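Local atomic coordinates of hypothetical protein PA1234 (PDB entry 1Z6N), a protein that is of unknown function but belongs to the thioredoxin family, carries a CxxC pair of cysteines that suggests thiol redox chemistry, and can bind magnesium. Residues P67-A79 / Y145-V158. Sequence-based numbering, arbitrary orientation.
Sequences PDCQINLAALDFA and YKAGDYLEHAIGDV
Tyr145, at the end of helix 139-146, reaches across to Asp68 and Asn72 in the first turns of helix 67-82, the helix that in this thioredoxin-family fold starts at a CxxC sequence (Cys66, Cys69), as in thioredoxins. From CB outward the tyrosine meets one partner after another. With CG anti to the backbone N (chi1 162°), the ring is carried to the other helix so that its OH end arrives between Asp68 and Asn72. One face takes the Ile71 CD1 methyl, a CH-pi contact 4.2 Å from CD1 to the ring centroid; on the rim CE1 meets Ile71 CG2, while CE2 lies beside Asp68 OD1. At the tip, OH donates to the anti lone pair of Asp68 OD1, 2.6 Å away, with carboxylate and ring nearly coplanar. The same OH accepts from Asn72 ND2 at 2.9 Å, the bond bent to 134° and tilted from the amide plane. Two bonds grip the hydroxyl, one given and one received, and set the direction of its O-H. OD1 of Asp68 also pairs with Arg130, which probably steadies its negative charge.

After Gly148 closes helix 139-146 in a Schellman motif, the chain turns into helix 151-164; segment 151-158 crosses segment 67-79 at -62°, with a closest axis approach of 8.2 Å. Small residues allow this approach: Ala75 CB sits 4.1 Å from Ala154 CB and also meets Leu151 CD1. Farther along, Leu76 CD2 packs on Val158 CG2, and Ile155 lies against Ala75 and Ala79. A water bridges the two segments, donating to Asn72 OD1 at 2.8 Å and, weakly, to Tyr150 O.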
loop_
_atom_site.group_PDB
_atom_site.type_symbol
_atom_site.label_atom_id
_atom_site.label_comp_id
_atom_site.label_asym_id
_atom_site.label_seq_id
_atom_site.Cartn_x
_atom_site.Cartn_y
_atom_site.Cartn_z
ATOM N N PRO A 67 7.365 -10.091 2.535
ATOM C CA PRO A 67 7.196 -10.131 1.076
ATOM C C PRO A 67 5.947 -9.422 0.592
ATOM O O PRO A 67 5.973 -8.786 -0.469
ATOM C CB PRO A 67 7.119 -11.640 0.775
ATOM C CG PRO A 67 7.983 -12.219 1.815
ATOM C CD PRO A 67 7.591 -11.444 3.068
ATOM N N ASP A 68 4.868 -9.497 1.376
ATOM C CA ASP A 68 3.627 -8.824 0.998
ATOM C C ASP A 68 3.816 -7.302 1.017
ATOM O O ASP A 68 3.223 -6.597 0.207
ATOM C CB ASP A 68 2.476 -9.225 1.917
ATOM C CG ASP A 68 2.201 -10.699 1.863
ATOM O OD1 ASP A 68 1.832 -11.170 0.770
ATOM O OD2 ASP A 68 2.385 -11.389 2.889
ATOM N N CYS A 69 4.627 -6.797 1.947
ATOM C CA CYS A 69 4.976 -5.369 1.948
ATOM C C CYS A 69 5.869 -5.009 0.769
ATOM O O CYS A 69 5.653 -3.985 0.117
ATOM C CB CYS A 69 5.672 -4.973 3.246
ATOM S SG CYS A 69 4.563 -5.061 4.676
ATOM N N GLN A 70 6.878 -5.832 0.494
ATOM C CA GLN A 70 7.762 -5.548 -0.643
ATOM C C GLN A 70 6.972 -5.405 -1.946
ATOM O O GLN A 70 7.187 -4.473 -2.727
ATOM C CB GLN A 70 8.830 -6.634 -0.794
ATOM C CG GLN A 70 9.753 -6.751 0.408
ATOM C CD GLN A 70 10.461 -8.081 0.456
ATOM O OE1 GLN A 70 10.327 -8.912 -0.462
ATOM N NE2 GLN A 70 11.223 -8.306 1.524
ATOM N N ILE A 71 6.051 -6.340 -2.159
ATOM C CA ILE A 71 5.222 -6.385 -3.371
ATOM C C ILE A 71 4.267 -5.210 -3.418
ATOM O O ILE A 71 4.313 -4.396 -4.329
ATOM C CB ILE A 71 4.441 -7.701 -3.441
ATOM C CG1 ILE A 71 5.418 -8.875 -3.622
ATOM C CG2 ILE A 71 3.421 -7.675 -4.589
ATOM C CD1 ILE A 71 4.835 -10.250 -3.283
ATOM N N ASN A 72 3.360 -5.122 -2.441
ATOM C CA ASN A 72 2.277 -4.173 -2.607
ATOM C C ASN A 72 2.693 -2.740 -2.378
ATOM O O ASN A 72 2.119 -1.830 -2.968
ATOM C CB ASN A 72 1.091 -4.561 -1.739
ATOM C CG ASN A 72 0.551 -5.917 -2.105
ATOM O OD1 ASN A 72 0.070 -6.123 -3.219
ATOM N ND2 ASN A 72 0.668 -6.867 -1.177
ATOM N N LEU A 73 3.695 -2.527 -1.525
ATOM C CA LEU A 73 4.153 -1.165 -1.317
ATOM C C LEU A 73 5.009 -0.665 -2.482
ATOM O O LEU A 73 4.958 0.524 -2.791
ATOM C CB LEU A 73 4.851 -1.001 0.033
ATOM C CG LEU A 73 3.943 -1.342 1.222
ATOM C CD1 LEU A 73 4.709 -1.107 2.542
ATOM C CD2 LEU A 73 2.645 -0.533 1.192
ATOM N N ALA A 74 5.739 -1.563 -3.153
ATOM C CA ALA A 74 6.396 -1.149 -4.409
ATOM C C ALA A 74 5.343 -0.628 -5.400
ATOM O O ALA A 74 5.552 0.381 -6.084
ATOM C CB ALA A 74 7.202 -2.295 -5.017
ATOM N N ALA A 75 4.206 -1.318 -5.467
ATOM C CA ALA A 75 3.130 -0.915 -6.397
ATOM C C ALA A 75 2.508 0.418 -5.987
ATOM O O ALA A 75 2.305 1.302 -6.832
ATOM C CB ALA A 75 2.065 -2.011 -6.501
ATOM N N LEU A 76 2.194 0.562 -4.701
ATOM C CA LEU A 76 1.560 1.787 -4.219
ATOM C C LEU A 76 2.516 2.985 -4.299
ATOM O O LEU A 76 2.088 4.098 -4.589
ATOM C CB LEU A 76 0.960 1.603 -2.817
ATOM C CG LEU A 76 -0.216 0.609 -2.761
ATOM C CD1 LEU A 76 -0.699 0.462 -1.327
ATOM C CD2 LEU A 76 -1.376 1.037 -3.682
ATOM N N ASP A 77 3.803 2.748 -4.084
ATOM C CA ASP A 77 4.788 3.805 -4.298
ATOM C C ASP A 77 4.857 4.237 -5.762
ATOM O O ASP A 77 4.967 5.435 -6.072
ATOM C CB ASP A 77 6.162 3.368 -3.813
ATOM C CG ASP A 77 7.240 4.374 -4.177
ATOM O OD1 ASP A 77 7.252 5.464 -3.557
ATOM O OD2 ASP A 77 8.047 4.075 -5.088
ATOM N N PHE A 78 4.773 3.271 -6.670
ATOM C CA PHE A 78 4.735 3.597 -8.098
ATOM C C PHE A 78 3.547 4.519 -8.388
ATOM O O PHE A 78 3.695 5.531 -9.075
ATOM C CB PHE A 78 4.704 2.319 -8.921
ATOM C CG PHE A 78 4.724 2.542 -10.409
ATOM C CD1 PHE A 78 5.787 3.202 -11.027
ATOM C CD2 PHE A 78 3.699 2.045 -11.199
ATOM C CE1 PHE A 78 5.795 3.390 -12.422
ATOM C CE2 PHE A 78 3.711 2.225 -12.591
ATOM C CZ PHE A 78 4.760 2.897 -13.187
ATOM N N ALA A 79 2.390 4.208 -7.802
ATOM C CA ALA A 79 1.196 5.045 -7.973
ATOM C C ALA A 79 1.400 6.458 -7.437
ATOM O O ALA A 79 1.006 7.429 -8.075
ATOM C CB ALA A 79 -0.036 4.392 -7.340
ATOM N N TYR A 145 1.199 -14.165 -7.704
ATOM C CA TYR A 145 1.285 -13.003 -6.830
ATOM C C TYR A 145 2.706 -12.754 -6.281
ATOM O O TYR A 145 3.217 -11.632 -6.381
ATOM C CB TYR A 145 0.270 -13.130 -5.697
ATOM C CG TYR A 145 0.543 -12.226 -4.527
ATOM C CD1 TYR A 145 0.322 -10.852 -4.620
ATOM C CD2 TYR A 145 1.019 -12.748 -3.329
ATOM C CE1 TYR A 145 0.574 -10.015 -3.533
ATOM C CE2 TYR A 145 1.273 -11.917 -2.237
ATOM C CZ TYR A 145 1.048 -10.555 -2.355
ATOM O OH TYR A 145 1.284 -9.723 -1.277
ATOM N N LYS A 146 3.330 -13.794 -5.712
ATOM C CA LYS A 146 4.682 -13.675 -5.117
ATOM C C LYS A 146 5.713 -13.346 -6.195
ATOM O O LYS A 146 6.789 -12.802 -5.909
ATOM C CB LYS A 146 5.086 -14.954 -4.377
ATOM C CG LYS A 146 4.406 -15.182 -3.033
ATOM C CD LYS A 146 4.752 -16.568 -2.474
ATOM C CE LYS A 146 3.906 -16.931 -1.258
ATOM N NZ LYS A 146 4.098 -18.376 -0.922
ATOM N N ALA A 147 5.370 -13.678 -7.436
ATOM C CA ALA A 147 6.158 -13.319 -8.604
ATOM C C ALA A 147 5.857 -11.922 -9.168
ATOM O O ALA A 147 6.467 -11.507 -10.153
ATOM C CB ALA A 147 6.003 -14.383 -9.691
ATOM N N GLY A 148 4.903 -11.201 -8.575
ATOM C CA GLY A 148 4.581 -9.855 -9.053
ATOM C C GLY A 148 3.496 -9.698 -10.115
ATOM O O GLY A 148 3.324 -8.617 -10.690
ATOM N N ASP A 149 2.721 -10.744 -10.362
ATOM C CA ASP A 149 1.733 -10.660 -11.433
ATOM C C ASP A 149 0.471 -9.851 -11.076
ATOM O O ASP A 149 -0.372 -9.610 -11.940
ATOM C CB ASP A 149 1.379 -12.056 -11.962
ATOM C CG ASP A 149 2.564 -12.754 -12.632
ATOM O OD1 ASP A 149 3.558 -12.082 -12.976
ATOM O OD2 ASP A 149 2.490 -13.985 -12.820
ATOM N N TYR A 150 0.361 -9.421 -9.817
ATOM C CA TYR A 150 -0.809 -8.665 -9.354
ATOM C C TYR A 150 -0.441 -7.291 -8.779
ATOM O O TYR A 150 -1.184 -6.737 -7.963
ATOM C CB TYR A 150 -1.581 -9.464 -8.301
ATOM C CG TYR A 150 -2.276 -10.701 -8.809
ATOM C CD1 TYR A 150 -1.605 -11.917 -8.889
ATOM C CD2 TYR A 150 -3.624 -10.662 -9.170
ATOM C CE1 TYR A 150 -2.238 -13.061 -9.324
ATOM C CE2 TYR A 150 -4.279 -11.810 -9.618
ATOM C CZ TYR A 150 -3.578 -13.004 -9.701
ATOM O OH TYR A 150 -4.223 -14.136 -10.141
ATOM N N LEU A 151 0.689 -6.728 -9.217
ATOM C CA LEU A 151 1.079 -5.390 -8.764
ATOM C C LEU A 151 0.054 -4.328 -9.121
ATOM O O LEU A 151 -0.291 -3.495 -8.282
ATOM C CB LEU A 151 2.446 -4.980 -9.316
ATOM C CG LEU A 151 3.682 -5.572 -8.654
ATOM C CD1 LEU A 151 4.042 -4.902 -7.365
ATOM C CD2 LEU A 151 3.540 -7.033 -8.424
ATOM N N GLU A 152 -0.445 -4.354 -10.356
ATOM C CA GLU A 152 -1.430 -3.367 -10.774
ATOM C C GLU A 152 -2.700 -3.440 -9.900
ATOM O O GLU A 152 -3.354 -2.420 -9.655
ATOM C CB GLU A 152 -1.802 -3.565 -12.238
ATOM C CG GLU A 152 -2.549 -4.852 -12.500
ATOM C CD GLU A 152 -2.706 -5.151 -13.974
ATOM O OE1 GLU A 152 -1.708 -5.027 -14.723
ATOM O OE2 GLU A 152 -3.828 -5.521 -14.376
ATOM N N HIS A 153 -3.023 -4.647 -9.433
ATOM C CA HIS A 153 -4.241 -4.871 -8.636
ATOM C C HIS A 153 -4.200 -4.182 -7.273
ATOM O O HIS A 153 -5.258 -3.776 -6.754
ATOM C CB HIS A 153 -4.509 -6.368 -8.441
ATOM C CG HIS A 153 -4.641 -7.134 -9.718
ATOM N ND1 HIS A 153 -3.568 -7.378 -10.551
ATOM C CD2 HIS A 153 -5.710 -7.729 -10.298
ATOM C CE1 HIS A 153 -3.974 -8.080 -11.593
ATOM N NE2 HIS A 153 -5.270 -8.312 -11.463
ATOM N N ALA A 154 -3.005 -4.052 -6.690
ATOM C CA ALA A 154 -2.881 -3.333 -5.426
ATOM C C ALA A 154 -3.293 -1.876 -5.651
ATOM O O ALA A 154 -4.025 -1.292 -4.839
ATOM C CB ALA A 154 -1.438 -3.419 -4.893
ATOM N N ILE A 155 -2.844 -1.308 -6.769
ATOM C CA ILE A 155 -3.195 0.058 -7.141
ATOM C C ILE A 155 -4.695 0.181 -7.394
ATOM O O ILE A 155 -5.340 1.108 -6.887
ATOM C CB ILE A 155 -2.404 0.537 -8.379
ATOM C CG1 ILE A 155 -0.887 0.522 -8.087
ATOM C CG2 ILE A 155 -2.858 1.930 -8.801
ATOM C CD1 ILE A 155 -0.012 0.734 -9.339
ATOM N N GLY A 156 -5.241 -0.756 -8.176
ATOM C CA GLY A 156 -6.682 -0.772 -8.495
ATOM C C GLY A 156 -7.550 -0.852 -7.251
ATOM O O GLY A 156 -8.561 -0.152 -7.152
ATOM N N ASP A 157 -7.157 -1.693 -6.294
ATOM C CA ASP A 157 -7.941 -1.829 -5.064
ATOM C C ASP A 157 -7.993 -0.498 -4.305
ATOM O O ASP A 157 -9.049 -0.091 -3.800
ATOM C CB ASP A 157 -7.364 -2.897 -4.130
ATOM C CG ASP A 157 -7.632 -4.327 -4.592
ATOM O OD1 ASP A 157 -8.146 -4.554 -5.725
ATOM O OD2 ASP A 157 -7.303 -5.228 -3.784
ATOM N N VAL A 158 -6.843 0.168 -4.180
ATOM C CA VAL A 158 -6.797 1.446 -3.458
ATOM C C VAL A 158 -7.583 2.514 -4.219
ATOM O O VAL A 158 -8.323 3.292 -3.609
ATOM C CB VAL A 158 -5.344 1.885 -3.190
ATOM C CG1 VAL A 158 -5.280 3.341 -2.751
ATOM C CG2 VAL A 158 -4.736 0.967 -2.126
HETATM O O HOH W 1 0.329 -7.395 -5.721
#